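Local coordinates for protein thymidylate synthase 1 (Bacillus subtilis, PDB 1BKP) that catalyses the reductive methylation of dUMP to dTMP, using 5,10-methylenetetrahydrofolate as both methyl donor and reductant, at residues A[70-75]-A[199-204]; A[126-131]-A[139-144]; A[162-167]-A[173-178]. All blocks are in the same frame, centred on the assembly; numbering follows the deposited sequence.

The contacts belong to the mixed sheet and the helices on one face. Contact 3 is the hairpin of strands 161-169 and 172-183. Contact 2 joins helix 125-135 to the adjoining edge strand, and contact 1 pairs two helices. Between centres, contacts 2 and 3 are about 10 Å apart, 1 and 3 about 12 Å, 1 and 2 about 14 Å. Thr144 OG1 and Thr164 OG1 are 2.7 Å apart. Gln199 NE2 is 2.9 Å from Leu173 O, and Trp75 CH2 is 3.4 Å from Thr144 OG1. Contacts 2 and 3 touch the second subunit. Contact 2 includes Arg140 and Arg141, predicted to bind dUMP. The Leu71 side chain is about 8 Å from that of Asn191, likewise predicted.

Contact 1 of 3, residues A[70-75]-A[199-204]; sequences ELLWIW and QRMIAQ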
loop_
_atom_site.group_PDB
_atom_site.type_symbol
_atom_site.label_atom_id
_atom_site.label_comp_id
_atom_site.label_asym_id
_atom_site.label_seq_id
_atom_site.Cartn_x
_atom_site.Cartn_y
_atom_site.Cartn_z
ATOM N N GLU A 70 -15.884 15.498 5.264
ATOM C CA GLU A 70 -15.734 14.046 5.465
ATOM C C GLU A 70 -14.355 13.792 6.035
ATOM O O GLU A 70 -14.222 13.003 6.950
ATOM C CB GLU A 70 -15.872 13.313 4.145
ATOM C CG GLU A 70 -15.792 11.844 4.260
ATOM C CD GLU A 70 -15.743 11.252 2.877
ATOM O OE1 GLU A 70 -16.812 11.210 2.240
ATOM O OE2 GLU A 70 -14.639 11.057 2.360
ATOM N N LEU A 71 -13.337 14.494 5.543
ATOM C CA LEU A 71 -11.979 14.321 6.159
ATOM C C LEU A 71 -11.998 14.603 7.665
ATOM O O LEU A 71 -11.490 13.824 8.455
ATOM C CB LEU A 71 -10.982 15.243 5.457
ATOM C CG LEU A 71 -9.529 15.043 5.945
ATOM C CD1 LEU A 71 -8.953 13.741 5.342
ATOM C CD2 LEU A 71 -8.719 16.263 5.565
ATOM N N LEU A 72 -12.638 15.705 8.105
ATOM C CA LEU A 72 -12.658 16.040 9.548
ATOM C C LEU A 72 -13.433 15.025 10.393
ATOM O O LEU A 72 -13.024 14.675 11.490
ATOM C CB LEU A 72 -13.250 17.444 9.771
ATOM C CG LEU A 72 -12.449 18.576 9.079
ATOM C CD1 LEU A 72 -13.278 19.959 9.123
ATOM C CD2 LEU A 72 -11.113 18.721 9.856
ATOM N N TRP A 73 -14.511 14.501 9.830
ATOM C CA TRP A 73 -15.367 13.534 10.501
ATOM C C TRP A 73 -14.476 12.271 10.757
ATOM O O TRP A 73 -14.553 11.635 11.813
ATOM C CB TRP A 73 -16.513 13.152 9.530
ATOM C CG TRP A 73 -17.426 12.074 9.988
ATOM C CD1 TRP A 73 -18.104 12.023 11.160
ATOM C CD2 TRP A 73 -17.787 10.877 9.270
ATOM N NE1 TRP A 73 -18.873 10.869 11.234
ATOM C CE2 TRP A 73 -18.711 10.168 10.070
ATOM C CE3 TRP A 73 -17.435 10.353 8.033
ATOM C CZ2 TRP A 73 -19.275 8.971 9.665
ATOM C CZ3 TRP A 73 -18.010 9.131 7.621
ATOM C CH2 TRP A 73 -18.899 8.475 8.413
ATOM N N ILE A 74 -13.792 11.785 9.717
ATOM C CA ILE A 74 -12.937 10.604 9.889
ATOM C C ILE A 74 -11.650 10.820 10.769
ATOM O O ILE A 74 -11.374 10.028 11.746
ATOM C CB ILE A 74 -12.463 10.085 8.492
ATOM C CG1 ILE A 74 -13.699 9.673 7.591
ATOM C CG2 ILE A 74 -11.536 8.800 8.636
ATOM C CD1 ILE A 74 -13.211 9.640 6.024
ATOM N N TRP A 75 -10.878 11.843 10.434
ATOM C CA TRP A 75 -9.570 12.065 11.067
ATOM C C TRP A 75 -9.518 12.946 12.314
ATOM O O TRP A 75 -8.684 12.691 13.176
ATOM C CB TRP A 75 -8.609 12.700 10.056
ATOM C CG TRP A 75 -8.063 11.679 9.037
ATOM C CD1 TRP A 75 -8.706 11.118 7.930
ATOM C CD2 TRP A 75 -6.786 11.042 9.139
ATOM N NE1 TRP A 75 -7.873 10.168 7.354
ATOM C CE2 TRP A 75 -6.689 10.105 8.062
ATOM C CE3 TRP A 75 -5.708 11.186 10.026
ATOM C CZ2 TRP A 75 -5.545 9.320 7.854
ATOM C CZ3 TRP A 75 -4.541 10.387 9.808
ATOM C CH2 TRP A 75 -4.481 9.481 8.737
ATOM N N GLN A 199 -2.486 16.474 4.340
ATOM C CA GLN A 199 -1.054 16.693 4.371
ATOM C C GLN A 199 -0.759 18.102 4.882
ATOM O O GLN A 199 0.184 18.292 5.724
ATOM C CB GLN A 199 -0.434 16.561 2.998
ATOM C CG GLN A 199 1.078 16.522 3.062
ATOM C CD GLN A 199 1.688 16.322 1.696
ATOM O OE1 GLN A 199 0.982 16.416 0.714
ATOM N NE2 GLN A 199 3.018 16.092 1.620
ATOM N N ARG A 200 -1.407 19.093 4.244
ATOM C CA ARG A 200 -1.245 20.503 4.632
ATOM C C ARG A 200 -1.624 20.751 6.077
ATOM O O ARG A 200 -0.895 21.487 6.789
ATOM C CB ARG A 200 -2.040 21.414 3.681
ATOM C CG ARG A 200 -1.462 21.279 2.191
ATOM C CD ARG A 200 -2.288 22.040 1.148
ATOM N NE ARG A 200 -1.704 21.737 -0.151
ATOM C CZ ARG A 200 -1.021 22.603 -0.881
ATOM N NH1 ARG A 200 -0.914 23.896 -0.514
ATOM N NH2 ARG A 200 -0.521 22.190 -2.010
ATOM N N MET A 201 -2.703 20.143 6.577
ATOM C CA MET A 201 -3.081 20.343 7.993
ATOM C C MET A 201 -2.005 19.858 8.960
ATOM O O MET A 201 -1.615 20.567 9.916
ATOM C CB MET A 201 -4.327 19.550 8.326
ATOM C CG MET A 201 -5.606 20.247 7.673
ATOM S SD MET A 201 -7.004 19.078 7.787
ATOM C CE MET A 201 -7.453 19.087 9.517
ATOM N N ILE A 202 -1.519 18.642 8.674
ATOM C CA ILE A 202 -0.584 17.959 9.580
ATOM C C ILE A 202 0.781 18.616 9.511
ATOM O O ILE A 202 1.413 18.807 10.519
ATOM C CB ILE A 202 -0.550 16.321 9.448
ATOM C CG1 ILE A 202 -1.845 15.711 10.077
ATOM C CG2 ILE A 202 0.763 15.782 10.216
ATOM C CD1 ILE A 202 -2.068 14.264 9.818
ATOM N N ALA A 203 1.210 19.015 8.339
ATOM C CA ALA A 203 2.501 19.674 8.230
ATOM C C ALA A 203 2.480 21.020 9.040
ATOM O O ALA A 203 3.483 21.372 9.724
ATOM C CB ALA A 203 2.770 19.968 6.752
ATOM N N GLN A 204 1.301 21.713 9.021
ATOM C CA GLN A 204 1.198 22.989 9.677
ATOM C C GLN A 204 1.348 22.819 11.177
ATOM O O GLN A 204 2.085 23.570 11.773
ATOM C CB GLN A 204 -0.123 23.695 9.320
ATOM C CG GLN A 204 -0.369 24.977 10.210
ATOM C CD GLN A 204 -1.475 25.844 9.642
ATOM O OE1 GLN A 204 -1.462 26.135 8.459
ATOM N NE2 GLN A 204 -2.452 26.267 10.496
#
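Met201 carries this helix-to-helix contact, reaching from helix 188-206 to Leu71 and Leu72 of helix 64-75. The interaction between the segments is apolar, with no hydrogen bond from one to the other. Met201 SD lies 4.0 Å from Leu71 CD2, and the two side chains run past each other in opposite directions. Met201 CE reaches Leu72 CD2 at 3.7 Å, meeting that side chain at a slant. The methionine is nearly straight at chi2 (168°) and then bends at chi3 (73°). The bend turns the terminal methyl aside, so sulfur and methyl serve different leucines. CB of Leu71 points toward helix 188-206, and CG anti to its own nitrogen (chi1 -175°) places CD2 beside Met201 SD. The backbones stay well apart: Leu72 CA and Met201 CA, the nearest pair, are 10.6 Å from each other. Long side chains bridge that distance, and 142 Å² is buried between the two segments. Leu71, Leu72 and Met201 are all buried in the protein. Leu71 also packs on Gln194 and Leu198 of the same helix, 188-206, while Met201 packs on Phe253 from a loop.

Hydrogen bonds lie to the sides of the apolar meeting. Trp75 NE1 is bonded to Tyr195 OH, a second tie between the same two helices. Gln199 reaches Asn51 through OE1 and Glu212 O through NE2, joining helix 188-206 to its surroundings.

The arrangement is a buried helix-helix contact of the thymidylate synthase fold, in which helices pack together against one face of the central sheet.

Contact 2 of 3, residues A[126-131]-A[139-144]; sequences VDYLLH and SRRHIT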
loop_
_atom_site.group_PDB
_atom_site.type_symbol
_atom_site.label_atom_id
_atom_site.label_comp_id
_atom_site.label_asym_id
_atom_site.label_seq_id
_atom_site.Cartn_x
_atom_site.Cartn_y
_atom_site.Cartn_z
ATOM N N VAL A 126 -3.977 8.481 15.408
ATOM C CA VAL A 126 -3.713 9.831 14.970
ATOM C C VAL A 126 -2.779 10.531 16.011
ATOM O O VAL A 126 -1.777 11.135 15.620
ATOM C CB VAL A 126 -5.026 10.613 14.823
ATOM C CG1 VAL A 126 -4.745 12.070 14.443
ATOM C CG2 VAL A 126 -5.954 9.928 13.789
ATOM N N ASP A 127 -3.090 10.446 17.313
ATOM C CA ASP A 127 -2.189 11.058 18.299
ATOM C C ASP A 127 -0.832 10.386 18.334
ATOM O O ASP A 127 0.195 11.071 18.496
ATOM C CB ASP A 127 -2.832 10.988 19.678
ATOM C CG ASP A 127 -4.017 11.951 19.808
ATOM O OD1 ASP A 127 -4.025 13.021 19.131
ATOM O OD2 ASP A 127 -4.955 11.561 20.525
ATOM N N TYR A 128 -0.796 9.088 18.021
ATOM C CA TYR A 128 0.460 8.419 18.034
ATOM C C TYR A 128 1.285 8.968 16.831
ATOM O O TYR A 128 2.461 9.363 16.945
ATOM C CB TYR A 128 0.264 6.906 17.862
ATOM C CG TYR A 128 1.588 6.187 17.972
ATOM C CD1 TYR A 128 2.144 5.904 19.230
ATOM C CD2 TYR A 128 2.307 5.838 16.834
ATOM C CE1 TYR A 128 3.356 5.278 19.346
ATOM C CE2 TYR A 128 3.518 5.208 16.937
ATOM C CZ TYR A 128 4.015 4.918 18.187
ATOM O OH TYR A 128 5.120 4.113 18.207
ATOM N N LEU A 129 0.633 9.077 15.666
ATOM C CA LEU A 129 1.327 9.610 14.483
ATOM C C LEU A 129 1.805 11.044 14.732
ATOM O O LEU A 129 2.977 11.379 14.427
ATOM C CB LEU A 129 0.315 9.661 13.278
ATOM C CG LEU A 129 0.864 10.396 11.979
ATOM C CD1 LEU A 129 2.049 9.595 11.386
ATOM C CD2 LEU A 129 -0.241 10.663 10.890
ATOM N N LEU A 130 0.951 11.903 15.305
ATOM C CA LEU A 130 1.352 13.327 15.500
ATOM C C LEU A 130 2.617 13.435 16.387
ATOM O O LEU A 130 3.620 14.113 16.019
ATOM C CB LEU A 130 0.198 14.104 16.128
ATOM C CG LEU A 130 -0.908 14.461 15.109
ATOM C CD1 LEU A 130 -1.988 15.093 15.870
ATOM C CD2 LEU A 130 -0.488 15.403 13.916
ATOM N N HIS A 131 2.626 12.601 17.436
ATOM C CA HIS A 131 3.734 12.562 18.371
ATOM C C HIS A 131 5.006 12.089 17.660
ATOM O O HIS A 131 6.068 12.671 17.796
ATOM C CB HIS A 131 3.410 11.669 19.548
ATOM C CG HIS A 131 4.581 11.496 20.514
ATOM N ND1 HIS A 131 5.617 10.617 20.270
ATOM C CD2 HIS A 131 4.906 12.151 21.645
ATOM C CE1 HIS A 131 6.541 10.763 21.206
ATOM N NE2 HIS A 131 6.135 11.680 22.054
ATOM N N SER A 139 11.546 7.801 11.542
ATOM C CA SER A 139 10.937 6.490 11.488
ATOM C C SER A 139 10.506 5.951 10.105
ATOM O O SER A 139 9.997 6.709 9.231
ATOM C CB SER A 139 9.767 6.498 12.451
ATOM O OG SER A 139 8.957 5.360 12.303
ATOM N N ARG A 140 10.717 4.637 9.918
ATOM C CA ARG A 140 10.304 3.973 8.676
ATOM C C ARG A 140 8.929 3.294 8.859
ATOM O O ARG A 140 8.542 2.481 7.999
ATOM C CB ARG A 140 11.348 2.921 8.285
ATOM C CG ARG A 140 12.583 3.654 7.876
ATOM C CD ARG A 140 13.647 2.749 7.370
ATOM N NE ARG A 140 14.846 3.519 7.089
ATOM C CZ ARG A 140 16.030 3.242 7.616
ATOM N NH1 ARG A 140 16.192 2.181 8.390
ATOM N NH2 ARG A 140 17.067 3.999 7.297
ATOM N N ARG A 141 8.195 3.708 9.895
ATOM C CA ARG A 141 6.900 3.154 10.219
ATOM C C ARG A 141 5.821 4.192 10.536
ATOM O O ARG A 141 5.014 3.937 11.412
ATOM C CB ARG A 141 7.055 2.268 11.490
ATOM C CG ARG A 141 8.060 1.167 11.382
ATOM C CD ARG A 141 8.672 0.824 12.722
ATOM N NE ARG A 141 7.759 0.909 13.845
ATOM C CZ ARG A 141 8.097 1.392 15.037
ATOM N NH1 ARG A 141 9.338 1.801 15.273
ATOM N NH2 ARG A 141 7.195 1.449 16.006
ATOM N N HIS A 142 5.807 5.340 9.872
ATOM C CA HIS A 142 4.784 6.372 10.157
ATOM C C HIS A 142 3.594 5.957 9.262
ATOM O O HIS A 142 3.496 6.430 8.092
ATOM C CB HIS A 142 5.270 7.720 9.648
ATOM C CG HIS A 142 6.331 8.357 10.496
ATOM N ND1 HIS A 142 6.244 8.406 11.891
ATOM C CD2 HIS A 142 7.421 9.082 10.154
ATOM C CE1 HIS A 142 7.237 9.141 12.361
ATOM N NE2 HIS A 142 7.963 9.564 11.327
ATOM N N ILE A 143 2.829 4.973 9.725
ATOM C CA ILE A 143 1.722 4.426 8.938
ATOM C C ILE A 143 0.355 4.450 9.664
ATOM O O ILE A 143 0.353 4.310 10.890
ATOM C CB ILE A 143 2.033 2.935 8.665
ATOM C CG1 ILE A 143 3.255 2.771 7.724
ATOM C CG2 ILE A 143 0.717 2.163 8.177
ATOM C CD1 ILE A 143 3.737 1.384 7.638
ATOM N N THR A 144 -0.759 4.772 8.977
ATOM C CA THR A 144 -2.039 4.632 9.651
ATOM C C THR A 144 -2.703 3.609 8.747
ATOM O O THR A 144 -2.397 3.583 7.521
ATOM C CB THR A 144 -2.896 5.890 9.670
ATOM O OG1 THR A 144 -3.118 6.401 8.342
ATOM C CG2 THR A 144 -2.191 6.961 10.468
#
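Leu129 of helix 125-135 and His142, just before strand 143-145, make the closest backbone approach, with their CA atoms 6.4 Å apart. Leu129 divides its two methyls between His142 and Thr144, two residues apart. Its CG is anti to the backbone N (chi1 172°), which brings both methyls to the loop and strand. CD1 meets His142 CB at 4.1 Å, the two side chains crossing at about a right angle. CD2 lies 4.2 Å from Thr144 CG2, and CB of Thr144 points toward the helix. Both are loose van der Waals contacts.

His142 is the centre of an inverse gamma turn, closed by a weak bond from Ile143 N to Arg141 O. Ahead of it Ser139 OG accepts from Arg141 N at 3.0 Å, forming an ST turn. These turns shape the loop that leads into the edge strand and carries Arg140 and Arg141, predicted to bind dUMP. Ser139 CB sits 3.6 Å above one face of the His142 ring, offset toward its rim. His142 NE2 is hydrogen-bonded to Pro137 O, which fixes the ring.

Further out, Tyr128 OH lies 4.0 Å from Arg141 NH2, too far for a bond. The Tyr128 ring makes a cation-pi contact with Arg116, while Arg141 packs on Arg180 of the second subunit.

Contact 3 of 3, residues A[162-167]-A[173-178]; sequences YETQWY and LHLEVR
Trp166 and Leu175 face each other as a non-hydrogen-bonded pair of an antiparallel hairpin. Leu175 CD1 sits over the six-membered ring of Trp166, 3.6 Å from its centroid, in a CH-pi contact. Leu173 CG comes to the ring edge, 3.9 Å from Trp166 CE3. Trp166 NE1 gives a weak bond to Thr164 OG1, which is also hydrogen-bonded to Thr144 OG1. Replacing Trp166 by an alanine is likely to leave Leu175 CD1 without its ring and to open a gap beside Leu173.

Glu163, Gln165, Tyr167, His174, Glu176 and Arg178 form the other, polar face. Tyr167 OH donates to Glu176 OE1 at 2.7 Å, nearly along its C-O axis. From the strand end, Tyr162 OH meets Arg178 NH1 at 2.8 Å, accepting in the guanidinium plane. The Arg178 chain, extended from CG to NE, carries its guanidinium alongside the Tyr162 ring.

Paired backbone bonds set this register: Gln165 and Glu176 exchange two, as do Tyr167 and His174. Helices 188-206 and 125-135 cover the side of the sheet that carries Trp166, through Ile202 and Leu129. In the second subunit, Arg178 NH2 forms a salt bridge with Glu176 OE1, Ser44 bonds to Glu176 OE2, and Glu163 bonds to Tyr162 OH. The hydroxyl, guanidinium and Asn216 amide donors around buried Glu176 are likely to favour its ionised form; the ion pair is made in both directions across the dimer interface.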
loop_
_atom_site.group_PDB
_atom_site.type_symbol
_atom_site.label_atom_id
_atom_site.label_comp_id
_atom_site.label_asym_id
_atom_site.label_seq_id
_atom_site.Cartn_x
_atom_site.Cartn_y
_atom_site.Cartn_z
ATOM N N TYR A 162 -7.449 3.468 2.400
ATOM C CA TYR A 162 -7.365 2.836 3.694
ATOM C C TYR A 162 -6.026 2.977 4.436
ATOM O O TYR A 162 -5.932 2.538 5.608
ATOM C CB TYR A 162 -7.693 1.309 3.481
ATOM C CG TYR A 162 -6.635 0.448 2.719
ATOM C CD1 TYR A 162 -6.620 0.413 1.296
ATOM C CD2 TYR A 162 -5.549 -0.144 3.406
ATOM C CE1 TYR A 162 -5.584 -0.154 0.607
ATOM C CE2 TYR A 162 -4.493 -0.733 2.710
ATOM C CZ TYR A 162 -4.533 -0.734 1.285
ATOM O OH TYR A 162 -3.569 -1.343 0.551
ATOM N N GLU A 163 -4.997 3.494 3.773
ATOM C CA GLU A 163 -3.712 3.620 4.495
ATOM C C GLU A 163 -2.919 4.783 4.067
ATOM O O GLU A 163 -3.109 5.350 2.935
ATOM C CB GLU A 163 -2.836 2.305 4.339
ATOM C CG GLU A 163 -2.380 2.169 2.881
ATOM C CD GLU A 163 -1.431 0.962 2.672
ATOM O OE1 GLU A 163 -0.818 0.500 3.615
ATOM O OE2 GLU A 163 -1.277 0.525 1.551
ATOM N N THR A 164 -2.032 5.238 4.973
ATOM C CA THR A 164 -1.129 6.347 4.620
ATOM C C THR A 164 0.242 5.984 5.178
ATOM O O THR A 164 0.349 5.207 6.114
ATOM C CB THR A 164 -1.489 7.698 5.274
ATOM O OG1 THR A 164 -1.338 7.653 6.709
ATOM C CG2 THR A 164 -2.957 8.094 5.048
ATOM N N GLN A 165 1.290 6.511 4.567
ATOM C CA GLN A 165 2.665 6.356 5.124
ATOM C C GLN A 165 3.268 7.783 5.001
ATOM O O GLN A 165 3.154 8.437 3.977
ATOM C CB GLN A 165 3.515 5.309 4.365
ATOM C CG GLN A 165 4.882 5.241 5.073
ATOM C CD GLN A 165 5.671 4.002 4.669
ATOM O OE1 GLN A 165 5.243 3.218 3.912
ATOM N NE2 GLN A 165 6.873 3.836 5.262
ATOM N N TRP A 166 3.983 8.235 6.025
ATOM C CA TRP A 166 4.486 9.606 6.022
ATOM C C TRP A 166 6.006 9.519 6.147
ATOM O O TRP A 166 6.516 8.580 6.747
ATOM C CB TRP A 166 3.917 10.333 7.291
ATOM C CG TRP A 166 2.386 10.401 7.351
ATOM C CD1 TRP A 166 1.508 9.381 7.698
ATOM C CD2 TRP A 166 1.585 11.526 7.067
ATOM N NE1 TRP A 166 0.225 9.825 7.620
ATOM C CE2 TRP A 166 0.242 11.137 7.225
ATOM C CE3 TRP A 166 1.876 12.842 6.691
ATOM C CZ2 TRP A 166 -0.829 12.014 6.990
ATOM C CZ3 TRP A 166 0.825 13.734 6.457
ATOM C CH2 TRP A 166 -0.533 13.299 6.599
ATOM N N TYR A 167 6.720 10.510 5.595
ATOM C CA TYR A 167 8.180 10.428 5.674
ATOM C C TYR A 167 8.632 11.865 6.017
ATOM O O TYR A 167 8.116 12.848 5.423
ATOM C CB TYR A 167 8.742 10.098 4.296
ATOM C CG TYR A 167 8.082 8.889 3.656
ATOM C CD1 TYR A 167 6.899 9.015 2.917
ATOM C CD2 TYR A 167 8.658 7.631 3.730
ATOM C CE1 TYR A 167 6.333 7.930 2.286
ATOM C CE2 TYR A 167 8.099 6.542 3.069
ATOM C CZ TYR A 167 6.946 6.718 2.357
ATOM O OH TYR A 167 6.426 5.656 1.665
ATOM N N LEU A 173 7.725 17.113 5.032
ATOM C CA LEU A 173 6.789 16.042 5.298
ATOM C C LEU A 173 6.139 15.516 3.983
ATOM O O LEU A 173 5.361 16.238 3.329
ATOM C CB LEU A 173 5.687 16.577 6.205
ATOM C CG LEU A 173 4.695 15.541 6.773
ATOM C CD1 LEU A 173 5.393 14.410 7.547
ATOM C CD2 LEU A 173 3.665 16.252 7.769
ATOM N N HIS A 174 6.520 14.303 3.565
ATOM C CA HIS A 174 5.989 13.649 2.344
ATOM C C HIS A 174 4.856 12.720 2.791
ATOM O O HIS A 174 4.933 12.104 3.900
ATOM C CB HIS A 174 7.123 12.849 1.672
ATOM C CG HIS A 174 8.358 13.655 1.431
ATOM N ND1 HIS A 174 8.738 14.143 0.181
ATOM C CD2 HIS A 174 9.372 13.996 2.289
ATOM C CE1 HIS A 174 9.919 14.747 0.286
ATOM N NE2 HIS A 174 10.331 14.673 1.541
ATOM N N LEU A 175 3.828 12.558 1.913
ATOM C CA LEU A 175 2.688 11.747 2.277
ATOM C C LEU A 175 2.466 10.786 1.132
ATOM O O LEU A 175 2.470 11.216 -0.039
ATOM C CB LEU A 175 1.379 12.595 2.446
ATOM C CG LEU A 175 0.049 11.795 2.484
ATOM C CD1 LEU A 175 0.126 10.800 3.693
ATOM C CD2 LEU A 175 -1.154 12.742 2.653
ATOM N N GLU A 176 2.299 9.489 1.459
ATOM C CA GLU A 176 1.975 8.509 0.417
ATOM C C GLU A 176 0.656 7.853 0.860
ATOM O O GLU A 176 0.544 7.350 1.969
ATOM C CB GLU A 176 3.101 7.454 0.290
ATOM C CG GLU A 176 2.818 6.476 -0.816
ATOM C CD GLU A 176 4.041 5.723 -1.341
ATOM O OE1 GLU A 176 5.038 5.627 -0.604
ATOM O OE2 GLU A 176 3.987 5.225 -2.478
ATOM N N VAL A 177 -0.323 7.755 -0.029
ATOM C CA VAL A 177 -1.617 7.199 0.338
ATOM C C VAL A 177 -1.952 6.044 -0.620
ATOM O O VAL A 177 -1.511 6.054 -1.748
ATOM C CB VAL A 177 -2.667 8.381 0.101
ATOM C CG1 VAL A 177 -4.052 7.988 0.239
ATOM C CG2 VAL A 177 -2.370 9.539 1.054
ATOM N N ARG A 178 -2.785 5.101 -0.204
ATOM C CA ARG A 178 -3.214 4.059 -1.156
ATOM C C ARG A 178 -4.684 3.791 -1.066
ATOM O O ARG A 178 -5.213 3.621 0.055
ATOM C CB ARG A 178 -2.505 2.703 -0.972
ATOM C CG ARG A 178 -2.793 1.707 -2.182
ATOM C CD ARG A 178 -1.836 0.530 -2.122
ATOM N NE ARG A 178 -2.094 -0.320 -3.270
ATOM C CZ ARG A 178 -2.993 -1.279 -3.337
ATOM N NH1 ARG A 178 -3.571 -1.741 -2.233
ATOM N NH2 ARG A 178 -3.152 -1.925 -4.476
#